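Local structure of putative N-acetylneuraminate lyase ([Ruminococcus] gnavus ATCC 29149, 6RB7) at residues P140-H145 with Q174-A179; G196-S201 with I219-P224. The protein belongs to the dihydrodipicolinate synthetase family, whose members are built on a parallel beta/alpha barrel and commonly assemble as tetramers. All blocks are in the same frame, centred on the assembly; numbering follows the deposited sequence.

In the fold
Both contacts belong to one beta/alpha barrel and follow one another along the chain: contact 1 closes before contact 2 opens. Their centres are about 16 Å apart. Contact 1 lies about 18 Å from the centre of the chain, between the loop after strand 135-138 and the short helix 173-176 with its turn, after strand 166-171. Contact 2 lies about 10 Å from that centre, where strands 194-199 and 219-222 run side by side in the parallel sheet. Strand 166-171 sits between strands 135-138 and 194-199 and so links the two regions. A probable hydrogen bond of 2.9 Å from Gln174 NE2 to Ser200 O joins them directly. Contact 1 also borders a second subunit, which contact 2 does not touch.

Contact 1: P140-H145 with Q174-A179; sequences PPIYFH and QLAGVA
Ala176, Val178 and His145 carry this contact, and no direct hydrogen bond crosses it. Ala176 ends the short helix 173-176. Its CB packs against the ring of Pro140, 3.9 Å from Pro140 CD, and Ile142 CG2 approaches the same methyl more loosely.

Val178 splits its two methyls between the ends of the loop 140-145. Chi1 of -68° sets Val178 CG1 anti to the carbonyl carbon and leaves CG2 between the backbone N and the carbonyl carbon, 3.6 Å from Pro140 CB. The Pro140 and Val178 side chains pass alongside one another, head to tail. The other branch, CG1, meets His145 CA at 3.8 Å. Ile151 and Trp155 of helix 148-160 back this apolar patch.

The His145 ring lies across the turn at Gly177, where the chain leaves the helix with positive phi (88°). Gly177 O sits over one ring face, offset toward the rim, 3.7 Å from His145 ND1. With no side chain at Gly177, the ring comes close to the backbone, His145 CE1 lying 3.8 Å from Gly177 CA. The other ring nitrogen, His145 NE2, is hydrogen-bonded to Gln174 O of the second subunit.

A water bridges the two backbones. It accepts from Tyr143 N at 2.9 Å and can donate to Leu175 O, also at 2.9 Å. Its bond to Ala176 O is weak, and it has fewer protons than acceptors in reach.

Tyr143 and Leu175 also pack on the second subunit. Contact 1 thus joins the loop after strand 135-138 to the short helix and turn after the neighbouring strand 166-171 of a beta/alpha barrel, at a subunit interface.

Contact 2: G196-S201 with I219-P224; sequences GVANSS and IIFNGP. Unlike the reference sequence in segment 196-201: Ala198 (reference Lys).
Val197 and Ile220 stand next to each other on neighbouring parallel strands, on the same face of the sheet. The strands belong to a right-handed beta-alpha-beta unit of the barrel, strand 194-199, helix 204-214, strand 219-222. The axes of strands 196-199 and 219-222 come within 4.6 Å, with directions 11° apart.

Ile220 bends its end back toward the partner strand. Its CG1 is beside the backbone N (chi1 -44°), and CD1 reaches Val197 CB at 4.0 Å. Its other branch, CG2, lies near Val197 O. This face also carries Asn199 and Asn222, and helix 204-214 covers it through Ile207 and Phe210.

Ala198 and Phe221 occupy the other face. Ala198 stands where the reference sequence has Lys. Its CB meets Phe221 CB at 4.1 Å. The Phe221 ring turns back along the strand and presents an edge to the Val197 peptide, with CD1 3.6 Å from Val197 O. Val168 of strand 166-171 packs on Phe221.

Three regular backbone bonds fix the register: Val197 N to Ile219 O, Phe221 N to Val197 O and Asn199 N to Phe221 O. The shortest, from Phe221 N to Val197 O, is 2.8 Å.

At the strand end, Asn199, Ser200 and Ser201 make side-chain bonds. Asn199 ND2 donates to Ser201 OG, while Asn199 OD1 takes a bond from Asn171 ND2. Ser201 OG is also bonded to Asp206. Ser200 OG is bonded to Tyr170 OH and to a water that bonds weakly to Gly223 O. Pro224 closes the end, its CG 3.5 Å from Ser201 O. Beside it, Gly223 N donates to Asn199 O at 2.9 Å, from 43° above the carbonyl plane.

Contact 1: P140-H145 with Q174-A179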
loop_
_atom_site.group_PDB
_atom_site.type_symbol
_atom_site.label_atom_id
_atom_site.label_comp_id
_atom_site.label_asym_id
_atom_site.label_seq_id
_atom_site.Cartn_x
_atom_site.Cartn_y
_atom_site.Cartn_z
ATOM N N PRO A 140 -0.675 -13.262 13.657
ATOM C CA PRO A 140 -0.804 -14.190 12.552
ATOM C C PRO A 140 0.565 -14.704 12.119
ATOM O O PRO A 140 1.632 -14.181 12.492
ATOM C CB PRO A 140 -1.390 -13.346 11.396
ATOM C CG PRO A 140 -1.736 -12.016 11.988
ATOM C CD PRO A 140 -0.860 -11.872 13.208
ATOM N N PRO A 141 0.574 -15.689 11.195
ATOM C CA PRO A 141 1.797 -16.032 10.478
ATOM C C PRO A 141 2.348 -14.793 9.763
ATOM O O PRO A 141 1.578 -13.957 9.280
ATOM C CB PRO A 141 1.336 -17.083 9.469
ATOM C CG PRO A 141 0.056 -17.657 10.079
ATOM C CD PRO A 141 -0.603 -16.462 10.743
ATOM N N ILE A 142 3.659 -14.696 9.712
ATOM C CA ILE A 142 4.344 -13.506 9.141
ATOM C C ILE A 142 5.138 -13.868 7.874
ATOM O O ILE A 142 5.328 -15.065 7.572
ATOM C CB ILE A 142 5.263 -12.844 10.185
ATOM C CG1 ILE A 142 6.436 -13.720 10.604
ATOM C CG2 ILE A 142 4.408 -12.432 11.372
ATOM C CD1 ILE A 142 7.470 -12.988 11.394
ATOM N N TYR A 143 5.666 -12.821 7.223
ATOM C CA TYR A 143 6.562 -12.903 6.039
ATOM C C TYR A 143 5.789 -13.349 4.816
ATOM O O TYR A 143 5.415 -12.489 4.033
ATOM C CB TYR A 143 7.814 -13.733 6.284
ATOM C CG TYR A 143 8.834 -13.580 5.197
ATOM C CD1 TYR A 143 9.685 -12.495 5.171
ATOM C CD2 TYR A 143 8.976 -14.513 4.199
ATOM C CE1 TYR A 143 10.604 -12.318 4.160
ATOM C CE2 TYR A 143 9.910 -14.375 3.191
ATOM C CZ TYR A 143 10.757 -13.282 3.184
ATOM O OH TYR A 143 11.723 -13.103 2.214
ATOM N N PHE A 144 5.480 -14.636 4.677
ATOM C CA PHE A 144 4.540 -15.099 3.641
ATOM C C PHE A 144 3.137 -14.638 4.007
ATOM O O PHE A 144 2.824 -14.538 5.205
ATOM C CB PHE A 144 4.578 -16.612 3.464
ATOM C CG PHE A 144 5.822 -17.152 2.792
ATOM C CD1 PHE A 144 6.280 -16.608 1.608
ATOM C CD2 PHE A 144 6.493 -18.244 3.316
ATOM C CE1 PHE A 144 7.384 -17.134 0.945
ATOM C CE2 PHE A 144 7.596 -18.762 2.657
ATOM C CZ PHE A 144 8.013 -18.241 1.443
ATOM N N HIS A 145 2.329 -14.327 3.010
ATOM C CA HIS A 145 0.924 -13.927 3.239
ATOM C C HIS A 145 0.068 -15.174 3.045
ATOM O O HIS A 145 -0.186 -15.554 1.898
ATOM C CB HIS A 145 0.546 -12.785 2.293
ATOM C CG HIS A 145 1.452 -11.598 2.434
ATOM N ND1 HIS A 145 2.183 -11.326 3.586
ATOM C CD2 HIS A 145 1.787 -10.638 1.536
ATOM C CE1 HIS A 145 2.898 -10.238 3.390
ATOM N NE2 HIS A 145 2.698 -9.817 2.124
ATOM N N GLN A 174 -0.164 -4.162 9.598
ATOM C CA GLN A 174 0.954 -3.302 9.123
ATOM C C GLN A 174 2.283 -4.040 9.204
ATOM O O GLN A 174 3.190 -3.722 8.415
ATOM C CB GLN A 174 1.173 -2.091 10.032
ATOM C CG GLN A 174 0.001 -1.193 10.292
ATOM C CD GLN A 174 -0.681 -1.575 11.581
ATOM O OE1 GLN A 174 -1.235 -2.656 11.662
ATOM N NE2 GLN A 174 -0.645 -0.689 12.571
ATOM N N LEU A 175 2.452 -4.916 10.182
ATOM C CA LEU A 175 3.722 -5.676 10.384
ATOM C C LEU A 175 3.576 -7.112 9.898
ATOM O O LEU A 175 4.539 -7.631 9.303
ATOM C CB LEU A 175 4.159 -5.642 11.839
ATOM C CG LEU A 175 4.263 -4.255 12.471
ATOM C CD1 LEU A 175 4.820 -4.364 13.860
ATOM C CD2 LEU A 175 5.074 -3.304 11.593
ATOM N N ALA A 176 2.473 -7.784 10.198
ATOM C CA ALA A 176 2.301 -9.200 9.820
ATOM C C ALA A 176 2.059 -9.367 8.325
ATOM O O ALA A 176 2.387 -10.462 7.809
ATOM C CB ALA A 176 1.175 -9.818 10.609
ATOM N N GLY A 177 1.449 -8.379 7.649
ATOM C CA GLY A 177 1.155 -8.414 6.219
ATOM C C GLY A 177 -0.175 -9.035 5.874
ATOM O O GLY A 177 -0.561 -9.057 4.684
ATOM N N VAL A 178 -0.885 -9.559 6.882
ATOM C CA VAL A 178 -2.238 -10.116 6.751
ATOM C C VAL A 178 -3.080 -9.545 7.894
ATOM O O VAL A 178 -2.528 -9.268 8.953
ATOM C CB VAL A 178 -2.266 -11.659 6.744
ATOM C CG1 VAL A 178 -1.622 -12.234 5.493
ATOM C CG2 VAL A 178 -1.611 -12.245 7.979
ATOM N N ALA A 179 -4.384 -9.456 7.667
ATOM C CA ALA A 179 -5.355 -8.919 8.639
ATOM C C ALA A 179 -6.271 -10.006 9.163
ATOM O O ALA A 179 -6.657 -10.937 8.438
ATOM C CB ALA A 179 -6.154 -7.810 7.969
HETATM O O HOH W 1 5.496 -9.978 7.830
#

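Contact 2: G196-S201 with I219-P224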
loop_
_atom_site.group_PDB
_atom_site.type_symbol
_atom_site.label_atom_id
_atom_site.label_comp_id
_atom_site.label_asym_id
_atom_site.label_seq_id
_atom_site.Cartn_x
_atom_site.Cartn_y
_atom_site.Cartn_z
ATOM N N GLY A 196 -11.266 -12.804 22.295
ATOM C CA GLY A 196 -11.253 -11.500 21.629
ATOM C C GLY A 196 -9.951 -11.196 20.947
ATOM O O GLY A 196 -9.273 -12.112 20.498
ATOM N N VAL A 197 -9.719 -9.913 20.745
ATOM C CA VAL A 197 -8.749 -9.399 19.747
ATOM C C VAL A 197 -7.972 -8.258 20.395
ATOM O O VAL A 197 -8.609 -7.326 20.894
ATOM C CB VAL A 197 -9.416 -8.874 18.469
ATOM C CG1 VAL A 197 -8.389 -8.411 17.465
ATOM C CG2 VAL A 197 -10.353 -9.902 17.875
ATOM N N ALA A 198 -6.660 -8.316 20.351
ATOM C CA ALA A 198 -5.806 -7.153 20.598
ATOM C C ALA A 198 -5.585 -6.463 19.266
ATOM O O ALA A 198 -4.963 -7.077 18.368
ATOM C CB ALA A 198 -4.536 -7.556 21.277
ATOM N N ASN A 199 -6.178 -5.295 19.093
ATOM C CA ASN A 199 -6.217 -4.656 17.757
ATOM C C ASN A 199 -5.171 -3.559 17.663
ATOM O O ASN A 199 -5.355 -2.488 18.292
ATOM C CB ASN A 199 -7.577 -4.073 17.437
ATOM C CG ASN A 199 -7.593 -3.715 15.969
ATOM O OD1 ASN A 199 -7.454 -4.620 15.151
ATOM N ND2 ASN A 199 -7.616 -2.434 15.632
ATOM N N SER A 200 -4.193 -3.757 16.774
ATOM C CA SER A 200 -3.114 -2.759 16.551
ATOM C C SER A 200 -3.179 -2.161 15.141
ATOM O O SER A 200 -2.326 -1.326 14.847
ATOM C CB SER A 200 -1.749 -3.299 16.850
ATOM O OG SER A 200 -1.579 -3.308 18.281
ATOM N N SER A 201 -4.204 -2.471 14.353
ATOM C CA SER A 201 -4.462 -1.725 13.116
ATOM C C SER A 201 -4.817 -0.293 13.516
ATOM O O SER A 201 -5.267 -0.061 14.646
ATOM C CB SER A 201 -5.550 -2.365 12.302
ATOM O OG SER A 201 -6.825 -2.135 12.867
ATOM N N ILE A 219 -13.761 -9.430 24.307
ATOM C CA ILE A 219 -13.070 -8.171 24.636
ATOM C C ILE A 219 -12.146 -7.797 23.487
ATOM O O ILE A 219 -11.441 -8.652 22.920
ATOM C CB ILE A 219 -12.310 -8.244 25.974
ATOM C CG1 ILE A 219 -11.712 -6.893 26.320
ATOM C CG2 ILE A 219 -11.252 -9.337 25.977
ATOM C CD1 ILE A 219 -11.254 -6.785 27.752
ATOM N N ILE A 220 -12.177 -6.511 23.147
ATOM C CA ILE A 220 -11.198 -5.926 22.215
ATOM C C ILE A 220 -10.221 -5.079 23.029
ATOM O O ILE A 220 -10.664 -4.285 23.890
ATOM C CB ILE A 220 -11.847 -5.099 21.092
ATOM C CG1 ILE A 220 -13.066 -5.809 20.496
ATOM C CG2 ILE A 220 -10.786 -4.759 20.070
ATOM C CD1 ILE A 220 -12.795 -7.194 19.934
ATOM N N PHE A 221 -8.945 -5.302 22.822
ATOM C CA PHE A 221 -7.899 -4.500 23.466
ATOM C C PHE A 221 -7.391 -3.432 22.502
ATOM O O PHE A 221 -7.091 -3.741 21.334
ATOM C CB PHE A 221 -6.702 -5.307 23.913
ATOM C CG PHE A 221 -6.985 -6.496 24.800
ATOM C CD1 PHE A 221 -7.399 -7.695 24.259
ATOM C CD2 PHE A 221 -6.879 -6.388 26.187
ATOM C CE1 PHE A 221 -7.595 -8.801 25.066
ATOM C CE2 PHE A 221 -7.140 -7.478 26.989
ATOM C CZ PHE A 221 -7.501 -8.670 26.430
ATOM N N ASN A 222 -7.330 -2.188 22.946
ATOM C CA ASN A 222 -6.734 -1.125 22.111
ATOM C C ASN A 222 -5.211 -1.326 22.060
ATOM O O ASN A 222 -4.548 -1.288 23.134
ATOM C CB ASN A 222 -7.041 0.243 22.689
ATOM C CG ASN A 222 -6.492 1.345 21.805
ATOM O OD1 ASN A 222 -7.171 1.737 20.885
ATOM N ND2 ASN A 222 -5.255 1.801 22.064
ATOM N N GLY A 223 -4.659 -1.443 20.874
ATOM C CA GLY A 223 -3.218 -1.598 20.622
ATOM C C GLY A 223 -2.473 -0.301 20.370
ATOM O O GLY A 223 -1.335 -0.187 20.809
ATOM N N PRO A 224 -2.955 0.649 19.540
ATOM C CA PRO A 224 -2.195 1.884 19.243
ATOM C C PRO A 224 -2.262 2.852 20.429
ATOM O O PRO A 224 -3.324 3.458 20.695
ATOM C CB PRO A 224 -2.877 2.472 18.005
ATOM C CG PRO A 224 -3.611 1.279 17.403
ATOM C CD PRO A 224 -4.101 0.531 18.640
HETATM O O HOH W 2 0.380 -1.137 18.597
#